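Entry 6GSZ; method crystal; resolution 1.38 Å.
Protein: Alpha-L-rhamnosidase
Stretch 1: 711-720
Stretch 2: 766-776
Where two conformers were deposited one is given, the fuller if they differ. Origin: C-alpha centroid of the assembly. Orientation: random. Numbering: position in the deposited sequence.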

# COMPACT_ATOMS: atom_id res chain seq x y z
N GLU A 711 21.30 5.28 22.52
CA GLU A 711 20.95 4.07 23.26
C GLU A 711 20.53 2.94 22.31
O GLU A 711 19.61 2.17 22.65
CB GLU A 711 19.86 4.40 24.28
CG GLU A 711 20.25 5.49 25.26
CD GLU A 711 21.23 5.09 26.34
OE1 GLU A 711 21.51 3.87 26.49
OE2 GLU A 711 21.67 6.02 27.08
N SER A 712 21.19 2.82 21.16
CA SER A 712 20.91 1.73 20.24
C SER A 712 21.09 0.35 20.90
O SER A 712 20.39 -0.57 20.54
CB SER A 712 21.70 1.82 18.94
OG SER A 712 21.33 2.96 18.19
N ASP A 713 22.06 0.17 21.80
CA ASP A 713 22.28 -1.15 22.43
C ASP A 713 21.04 -1.59 23.21
O ASP A 713 20.66 -2.77 23.15
CB ASP A 713 23.50 -1.12 23.37
CG ASP A 713 24.79 -1.08 22.59
OD1 ASP A 713 24.89 -1.67 21.50
OD2 ASP A 713 25.72 -0.47 23.13
N ALA A 714 20.37 -0.66 23.89
CA ALA A 714 19.13 -0.98 24.59
C ALA A 714 18.06 -1.48 23.61
O ALA A 714 17.35 -2.42 23.91
CB ALA A 714 18.63 0.22 25.38
N PHE A 715 17.97 -0.84 22.45
CA PHE A 715 16.93 -1.25 21.50
C PHE A 715 17.30 -2.61 20.91
O PHE A 715 16.42 -3.43 20.68
CB PHE A 715 16.67 -0.21 20.39
CG PHE A 715 15.39 -0.55 19.66
CD1 PHE A 715 14.18 -0.43 20.32
CD2 PHE A 715 15.40 -1.01 18.36
CE1 PHE A 715 12.99 -0.78 19.68
CE2 PHE A 715 14.21 -1.31 17.69
CZ PHE A 715 13.01 -1.18 18.36
N TYR A 716 18.58 -2.83 20.61
CA TYR A 716 19.00 -4.14 20.13
C TYR A 716 18.55 -5.22 21.13
O TYR A 716 18.16 -6.34 20.73
CB TYR A 716 20.52 -4.20 19.89
CG TYR A 716 20.99 -3.84 18.50
CD1 TYR A 716 20.67 -4.61 17.38
CD2 TYR A 716 21.83 -2.77 18.31
CE1 TYR A 716 21.16 -4.28 16.12
CE2 TYR A 716 22.35 -2.45 17.06
CZ TYR A 716 22.04 -3.22 15.96
OH TYR A 716 22.55 -2.92 14.72
N SER A 717 18.68 -4.93 22.43
CA SER A 717 18.29 -5.92 23.45
C SER A 717 16.78 -6.16 23.39
O SER A 717 16.35 -7.30 23.54
CB SER A 717 18.75 -5.52 24.82
OG SER A 717 20.17 -5.52 24.88
N MET A 718 15.98 -5.09 23.17
CA MET A 718 14.54 -5.27 22.96
C MET A 718 14.28 -6.11 21.70
O MET A 718 13.44 -7.04 21.72
CB MET A 718 13.84 -3.93 22.78
CG MET A 718 13.99 -3.01 23.97
SD MET A 718 12.91 -1.57 23.87
CE MET A 718 11.36 -2.33 24.28
N LEU A 719 14.97 -5.80 20.62
CA LEU A 719 14.74 -6.46 19.32
C LEU A 719 15.07 -7.95 19.38
O LEU A 719 14.39 -8.74 18.72
CB LEU A 719 15.55 -5.75 18.24
CG LEU A 719 15.37 -6.26 16.82
CD1 LEU A 719 13.93 -6.08 16.36
CD2 LEU A 719 16.32 -5.57 15.87
N ARG A 720 16.01 -8.34 20.25
CA ARG A 720 16.42 -9.74 20.35
C ARG A 720 15.54 -10.54 21.32
O ARG A 720 15.69 -11.78 21.37
CB ARG A 720 17.89 -9.81 20.78
CG ARG A 720 18.84 -9.27 19.74
CD ARG A 720 20.27 -9.24 20.24
NE ARG A 720 20.71 -10.56 20.69
CZ ARG A 720 21.87 -10.78 21.28
NH1 ARG A 720 22.55 -9.78 21.81
NH2 ARG A 720 22.36 -12.01 21.30
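Stretch 2, residues 766-776: SVGSWLHEVIG

Stretch 2 packs as a helix against the helix of stretch 1, running largely against it: the N-to-C directions of helices 712-719 and 768-775 differ by 137° (signed crossing angle -137°), and the axes approach no closer than 12.5 Å. This wide spacing is filled by large side chains, aromatic ones above all, and the contact, which buries 395 Å² summed over both sides, contains no hydrogen bond between the stretches. The register follows from the opposed directions, with the beginning of stretch 2 near Leu719 and its end near Ser712 and Tyr716.

Stretch 2 enters in a 3-10 conformation at Ser766 and Val767. Ser766 is out of reach of stretch 1, but Val767 (chi1 p) points toward it, and its CA lies 8.9 Å from the CA of Leu719. Its CG2 meets the edge of the Phe715 ring, 3.8 Å from Phe715 CZ, and lies 4.3 Å from Leu719 CD1. The carbonyl of Val767 accepts a bond from Trp770 N (2.9 Å between Val767 O and Trp770 N) and a weak one from Leu771 N. Gly768 and Ser769 make no contact with stretch 1.

Trp770 is the centre of the interface, with 93 Å² covered by stretch 1. Its CA-to-CB bond points toward the other helix, and the side chain, with chi1 t and chi2 at 87°, inserts as a knob among Ser712, Phe715, Tyr716 and Leu719. Phe715, also t in chi1, directs its edge at the face of the indole: the centroids of the Phe715 ring and the Trp770 five-membered ring are 4.6 Å apart, the planes are inclined at 64°, and Phe715 CD2 comes to 3.4 Å from Trp770 CD2. The indole in turn presents its own edge to the face of Tyr716, at a plane angle of 79°, with Trp770 CH2 3.8 Å from Tyr716 CE2. Leu719 CD2 lies 4.0 Å from Trp770 CZ3, and Ser712 CB approaches the indole edge at 4.2 Å from Trp770 CZ2.

The CA-to-CB bond of Leu771 points sideways, yet the end of its side chain comes nearer, bringing its CD2 to 3.7 Å from Leu719 CD2. His772 and Glu773 are out of reach. From Leu771 to Ile775 the helix widens into a pi-type turn, in which Ile775 N bonds to Trp770 O at 3.3 Å and Gly776 N to Leu771 O at 2.9 Å. Val774 points toward stretch 1, its CG1 4.0 Å from Ser712 OG.

The CA-to-CB bond of Ile775 points sideways, but its extended side chain (chi1 m, chi2 t) reaches the other helix, where its CG1 lies 3.5 Å from Tyr716 OH and its CD1 4.0 Å from Leu719 CD2. That leucine methyl is thus shared by Trp770, Leu771 and Ile775. Gly776 ends the stretch without touching stretch 1.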

# COMPACT_ATOMS: atom_id res chain seq x y z
N SER A 766 6.20 -1.56 11.98
CA SER A 766 6.85 -0.23 11.94
C SER A 766 8.29 -0.24 12.46
O SER A 766 9.02 0.70 12.20
CB SER A 766 6.02 0.80 12.67
OG SER A 766 5.87 0.47 14.04
N VAL A 767 8.67 -1.29 13.18
CA VAL A 767 10.07 -1.50 13.55
C VAL A 767 10.96 -1.68 12.31
O VAL A 767 12.18 -1.49 12.40
CB VAL A 767 10.24 -2.69 14.52
CG1 VAL A 767 10.01 -4.02 13.84
CG2 VAL A 767 11.60 -2.65 15.21
N GLY A 768 10.40 -1.98 11.14
CA GLY A 768 11.17 -2.19 9.94
C GLY A 768 12.06 -1.01 9.62
O GLY A 768 13.20 -1.18 9.14
N SER A 769 11.57 0.21 9.83
CA SER A 769 12.38 1.40 9.54
C SER A 769 13.65 1.45 10.37
O SER A 769 14.63 2.03 9.91
CB SER A 769 11.60 2.69 9.71
OG SER A 769 11.15 2.88 11.03
N TRP A 770 13.62 0.89 11.58
CA TRP A 770 14.83 0.85 12.40
C TRP A 770 15.82 -0.15 11.79
O TRP A 770 17.05 0.07 11.78
CB TRP A 770 14.51 0.51 13.86
CG TRP A 770 15.62 0.82 14.82
CD1 TRP A 770 15.82 2.02 15.42
CD2 TRP A 770 16.61 -0.08 15.32
NE1 TRP A 770 16.92 1.94 16.22
CE2 TRP A 770 17.45 0.69 16.16
CE3 TRP A 770 16.93 -1.43 15.11
CZ2 TRP A 770 18.53 0.13 16.83
CZ3 TRP A 770 18.01 -1.97 15.77
CH2 TRP A 770 18.79 -1.20 16.63
N LEU A 771 15.33 -1.29 11.32
CA LEU A 771 16.19 -2.24 10.60
C LEU A 771 16.85 -1.56 9.40
O LEU A 771 18.06 -1.67 9.17
CB LEU A 771 15.39 -3.46 10.13
CG LEU A 771 14.57 -4.21 11.19
CD1 LEU A 771 13.89 -5.42 10.58
CD2 LEU A 771 15.29 -4.61 12.42
N HIS A 772 16.08 -0.78 8.66
CA HIS A 772 16.58 -0.16 7.45
C HIS A 772 17.60 0.93 7.79
O HIS A 772 18.63 1.05 7.08
CB HIS A 772 15.44 0.46 6.61
CG HIS A 772 14.33 -0.48 6.23
ND1 HIS A 772 13.04 -0.02 6.09
CD2 HIS A 772 14.33 -1.81 5.97
CE1 HIS A 772 12.30 -1.07 5.73
NE2 HIS A 772 13.06 -2.17 5.65
N GLU A 773 17.22 1.81 8.73
CA GLU A 773 17.96 3.08 8.92
C GLU A 773 19.12 2.96 9.92
O GLU A 773 20.05 3.75 9.83
CB GLU A 773 17.04 4.18 9.44
CG GLU A 773 15.89 4.51 8.49
CD GLU A 773 15.04 5.69 8.95
OE1 GLU A 773 15.44 6.40 9.91
OE2 GLU A 773 13.93 5.84 8.40
N VAL A 774 19.04 2.03 10.86
CA VAL A 774 20.03 1.96 11.92
C VAL A 774 20.90 0.71 11.74
O VAL A 774 22.13 0.81 11.67
CB VAL A 774 19.39 2.05 13.32
CG1 VAL A 774 20.44 1.94 14.38
CG2 VAL A 774 18.62 3.36 13.49
N ILE A 775 20.30 -0.47 11.62
CA ILE A 775 21.11 -1.69 11.31
C ILE A 775 21.71 -1.53 9.92
O ILE A 775 22.91 -1.73 9.71
CB ILE A 775 20.30 -2.99 11.42
CG1 ILE A 775 19.64 -3.15 12.79
CG2 ILE A 775 21.21 -4.18 11.10
CD1 ILE A 775 18.87 -4.44 12.95
N GLY A 776 20.88 -1.12 8.95
CA GLY A 776 21.32 -0.92 7.57
C GLY A 776 21.94 0.43 7.32
O GLY A 776 22.58 0.63 6.29